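Local coordinates for protein thymidylate synthase (Enterobacteria phage T4, PDB 1TIS) that catalyses the reductive methylation of dUMP to dTMP with 5,10-methylenetetrahydrofolate as one-carbon donor and reductant, working as a homodimer, at residues 57-61 / 72-76; 126-130 / 254-258. All coordinates share one frame. Numbering follows the deposited sequence.

Contacts 1 and 2 are both pairs of helices within the thymidylate synthase fold, with centres about 21 Å apart and nearest atoms about 7 Å apart, so they do not touch. What joins them is helix 184-202: L59 of contact 1 packs on S190, T193 and L194, while in contact 2 I126 rests on V198 and M201, and T254 on M201. Contact 1 is the apolar one; its E58 side chain is about 9 Å from that of C156, the probable nucleophile. Contact 2 is largely polar and more peripheral; its D127 side chain is about 12 Å from that of R137, which probably helps bind dUMP in a pocket shared between the subunits.

Contact 1 (57-61 / 72-76); sequences AELIW and LRLIQ
This is a buried helix-helix packing contact between two consecutive helices, 53-64 and 69-77, beside the probable dUMP site of the thymidylate synthase fold. Both segments are helical throughout. Their axes approach to 9.1 Å, and the N-to-C directions differ by 126°, a steeply crossed pair. In register, A57 faces Q76 (CA-CA 5.4 Å) and W61 faces L72 (CA-CA 5.8 Å). W61, with chi1 near 171° and chi2 near 65°, lays its indole against L72: CB of L72 sits 3.6 Å from the centroid of the five-membered ring of W61, only 3° off the normal, a CH-pi contact. CD1 of I75 (m, t) lies at the edge of the W61 ring, near its plane, and 3.8 Å from W61 CB; that CD1 is also 4.2 Å from CG2 of I60. L72, with chi1 t and chi2 p, sends CD1 to 4.1 Å from CB of A57. W61 NE1 hydrogen-bonds to the carbonyl of N68 in the connection between the helices. E58 points away from helix 69-77; its OE1 hydrogen-bonds to W87 NE1, and its side chain lies about 6 Å from that of N187, which probably binds dUMP. The interface thus holds by apolar packing, with W61 NE1 and E58 OE1 hydrogen-bonded outside it.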
# COMPACT_ATOMS: atom_id res chain seq x y z
N ALA A 57 14.13 -4.43 19.22
CA ALA A 57 15.48 -4.01 18.83
C ALA A 57 15.71 -3.81 17.36
O ALA A 57 16.62 -3.09 16.96
CB ALA A 57 16.54 -5.01 19.21
N GLU A 58 14.89 -4.50 16.58
CA GLU A 58 14.93 -4.35 15.15
C GLU A 58 14.28 -3.02 14.88
O GLU A 58 14.87 -2.25 14.12
CB GLU A 58 14.16 -5.42 14.47
CG GLU A 58 14.15 -5.18 13.00
CD GLU A 58 13.56 -6.34 12.25
OE1 GLU A 58 14.26 -7.34 12.17
OE2 GLU A 58 12.43 -6.25 11.77
N LEU A 59 13.11 -2.70 15.48
CA LEU A 59 12.45 -1.44 15.24
C LEU A 59 13.36 -0.28 15.59
O LEU A 59 13.45 0.64 14.78
CB LEU A 59 11.17 -1.31 16.06
CG LEU A 59 10.50 0.07 16.27
CD1 LEU A 59 9.79 0.54 15.00
CD2 LEU A 59 9.57 -0.03 17.46
N ILE A 60 14.06 -0.27 16.72
CA ILE A 60 14.87 0.90 17.04
C ILE A 60 16.01 1.10 16.04
O ILE A 60 16.30 2.22 15.61
CB ILE A 60 15.39 0.71 18.46
CG1 ILE A 60 14.18 0.71 19.45
CG2 ILE A 60 16.44 1.81 18.75
CD1 ILE A 60 14.31 -0.11 20.75
N TRP A 61 16.61 -0.01 15.65
CA TRP A 61 17.73 -0.07 14.70
C TRP A 61 17.25 0.50 13.37
O TRP A 61 17.87 1.40 12.80
CB TRP A 61 18.16 -1.55 14.67
CG TRP A 61 19.15 -1.95 13.62
CD1 TRP A 61 20.42 -1.46 13.65
CD2 TRP A 61 18.91 -2.77 12.55
NE1 TRP A 61 21.00 -1.96 12.58
CE2 TRP A 61 20.14 -2.74 11.91
CE3 TRP A 61 17.89 -3.51 12.02
CZ2 TRP A 61 20.34 -3.45 10.74
CZ3 TRP A 61 18.09 -4.21 10.85
CH2 TRP A 61 19.30 -4.19 10.21
N LEU A 72 22.72 -3.71 15.41
CA LEU A 72 21.50 -4.30 15.94
C LEU A 72 21.98 -5.12 17.14
O LEU A 72 21.41 -4.95 18.24
CB LEU A 72 20.86 -5.11 14.79
CG LEU A 72 19.83 -6.22 14.98
CD1 LEU A 72 18.64 -5.76 15.80
CD2 LEU A 72 19.31 -6.62 13.62
N ARG A 73 23.07 -5.89 17.03
CA ARG A 73 23.61 -6.64 18.16
C ARG A 73 23.83 -5.74 19.36
O ARG A 73 23.43 -6.09 20.48
CB ARG A 73 24.96 -7.27 17.89
CG ARG A 73 24.94 -8.50 17.05
CD ARG A 73 26.30 -9.16 17.14
NE ARG A 73 26.29 -10.30 16.25
CZ ARG A 73 26.84 -10.26 15.03
NH1 ARG A 73 27.51 -9.19 14.57
NH2 ARG A 73 26.75 -11.35 14.27
N LEU A 74 24.41 -4.55 19.14
CA LEU A 74 24.63 -3.60 20.20
C LEU A 74 23.29 -3.23 20.88
O LEU A 74 23.22 -3.24 22.11
CB LEU A 74 25.35 -2.41 19.55
CG LEU A 74 25.80 -1.10 20.19
CD1 LEU A 74 24.59 -0.21 20.24
CD2 LEU A 74 26.49 -1.29 21.53
N ILE A 75 22.19 -2.99 20.16
CA ILE A 75 20.96 -2.51 20.78
C ILE A 75 20.32 -3.64 21.59
O ILE A 75 19.85 -3.46 22.74
CB ILE A 75 20.01 -1.99 19.64
CG1 ILE A 75 20.67 -0.82 18.92
CG2 ILE A 75 18.69 -1.45 20.21
CD1 ILE A 75 19.94 -0.22 17.71
N GLN A 76 20.34 -4.84 21.03
CA GLN A 76 19.65 -5.92 21.72
C GLN A 76 20.46 -6.40 22.89
O GLN A 76 19.99 -6.57 24.00
CB GLN A 76 19.43 -7.20 20.92
CG GLN A 76 18.79 -7.25 19.56
CD GLN A 76 18.19 -8.61 19.29
OE1 GLN A 76 18.23 -9.49 20.15
NE2 GLN A 76 17.58 -8.87 18.15

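Contact 2 (126-130 / 254-258); sequences IDRIK and TKEQL
Two helices far apart in sequence, 121-131 and 254-262, meet here in a crossed helix pair on the periphery of the thymidylate synthase fold, and a polar network built on T254, K130 and D127 links them. The axes come no closer than 11.5 Å, with 124° between their N-to-C directions, so side chains must span the gap; the nearest CA pair is D127 and T254, at 6.8 Å. T254, in the first turn of its helix, points toward helix 121-131 with chi1 near -49°. Its hydroxyl works in both directions: OG1 donates to OD1 of D127 at 2.8 Å and accepts from NZ of K130, also at 2.8 Å. D127 and K130 are three residues apart, so both can reach the hydroxyl from one side of their helix. D127 (chi1 m) starts out sideways and brings its carboxylate round, where OD1 also forms a long salt bridge to K255 NZ at 3.9 Å. K130 runs m, m, t, p to deliver its ammonium group. Beside the polar network I126 (m, t) sets CG2 3.4 Å from CG2 of T254, and both residues lie on M201 of helix 184-202, which packs against both. On the other flank of helix 121-131, R128 forms a salt bridge with D135 and packs on R21 of the second subunit. Q257 is held mainly by its NE2, which hydrogen-bonds to the carbonyls of F249 and M201; its OE1 accepts a weak hydrogen bond from K130 NZ at 3.2 Å.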
# COMPACT_ATOMS: atom_id res chain seq x y z
N ILE A 126 7.28 13.04 11.12
CA ILE A 126 6.78 13.32 12.43
C ILE A 126 6.53 14.80 12.49
O ILE A 126 5.66 15.20 13.22
CB ILE A 126 7.78 12.78 13.43
CG1 ILE A 126 7.67 11.23 13.30
CG2 ILE A 126 7.52 13.31 14.83
CD1 ILE A 126 8.54 10.26 14.12
N ASP A 127 7.17 15.66 11.69
CA ASP A 127 6.79 17.06 11.62
C ASP A 127 5.41 17.19 10.96
O ASP A 127 4.58 17.77 11.65
CB ASP A 127 7.81 17.86 10.83
CG ASP A 127 9.19 17.98 11.49
OD1 ASP A 127 9.30 17.80 12.70
OD2 ASP A 127 10.17 18.27 10.79
N ARG A 128 5.03 16.70 9.74
CA ARG A 128 3.66 16.85 9.21
C ARG A 128 2.59 16.57 10.25
O ARG A 128 1.70 17.40 10.39
CB ARG A 128 3.33 15.93 8.04
CG ARG A 128 4.30 16.12 6.88
CD ARG A 128 3.70 15.87 5.47
NE ARG A 128 2.98 17.02 4.91
CZ ARG A 128 3.24 17.52 3.70
NH1 ARG A 128 4.15 16.97 2.89
NH2 ARG A 128 2.59 18.59 3.27
N ILE A 129 2.74 15.51 11.07
CA ILE A 129 1.81 15.18 12.15
C ILE A 129 1.82 16.29 13.18
O ILE A 129 0.78 16.68 13.71
CB ILE A 129 2.16 13.94 12.98
CG1 ILE A 129 2.85 12.81 12.20
CG2 ILE A 129 0.83 13.55 13.61
CD1 ILE A 129 2.07 11.87 11.28
N LYS A 130 3.01 16.78 13.52
CA LYS A 130 3.13 17.86 14.48
C LYS A 130 2.55 19.16 13.93
O LYS A 130 2.19 20.07 14.69
CB LYS A 130 4.57 18.23 14.81
CG LYS A 130 5.58 17.25 15.35
CD LYS A 130 5.28 16.73 16.72
CE LYS A 130 6.53 16.03 17.14
NZ LYS A 130 7.57 17.00 17.42
N THR A 254 11.47 17.52 17.09
CA THR A 254 11.47 16.18 16.48
C THR A 254 12.80 15.48 16.30
O THR A 254 13.00 14.30 16.64
CB THR A 254 10.77 16.31 15.15
OG1 THR A 254 9.56 17.03 15.41
CG2 THR A 254 10.48 15.00 14.51
N LYS A 255 13.74 16.29 15.87
CA LYS A 255 15.08 15.77 15.65
C LYS A 255 15.77 15.40 16.99
O LYS A 255 16.57 14.46 17.09
CB LYS A 255 15.88 16.82 14.85
CG LYS A 255 15.11 17.69 13.83
CD LYS A 255 14.91 19.10 14.45
CE LYS A 255 13.66 19.87 13.99
NZ LYS A 255 12.45 19.28 14.53
N GLU A 256 15.44 16.08 18.09
CA GLU A 256 15.94 15.86 19.43
C GLU A 256 15.20 14.76 20.21
O GLU A 256 15.72 14.13 21.16
CB GLU A 256 15.83 17.20 20.08
CG GLU A 256 16.60 17.38 21.33
CD GLU A 256 18.01 16.88 21.17
OE1 GLU A 256 18.79 17.52 20.47
OE2 GLU A 256 18.29 15.83 21.75
N GLN A 257 13.96 14.53 19.77
CA GLN A 257 13.10 13.47 20.29
C GLN A 257 13.54 12.09 19.81
O GLN A 257 13.50 11.15 20.62
CB GLN A 257 11.65 13.66 19.86
CG GLN A 257 10.95 14.90 20.40
CD GLN A 257 9.46 14.91 20.08
OE1 GLN A 257 9.11 14.64 18.94
NE2 GLN A 257 8.54 15.13 21.01
N LEU A 258 13.93 11.88 18.53
CA LEU A 258 14.46 10.58 18.14
C LEU A 258 15.80 10.39 18.86
O LEU A 258 16.08 9.29 19.30
CB LEU A 258 14.81 10.42 16.65
CG LEU A 258 14.00 9.74 15.52
CD1 LEU A 258 14.86 9.81 14.27
CD2 LEU A 258 13.70 8.27 15.76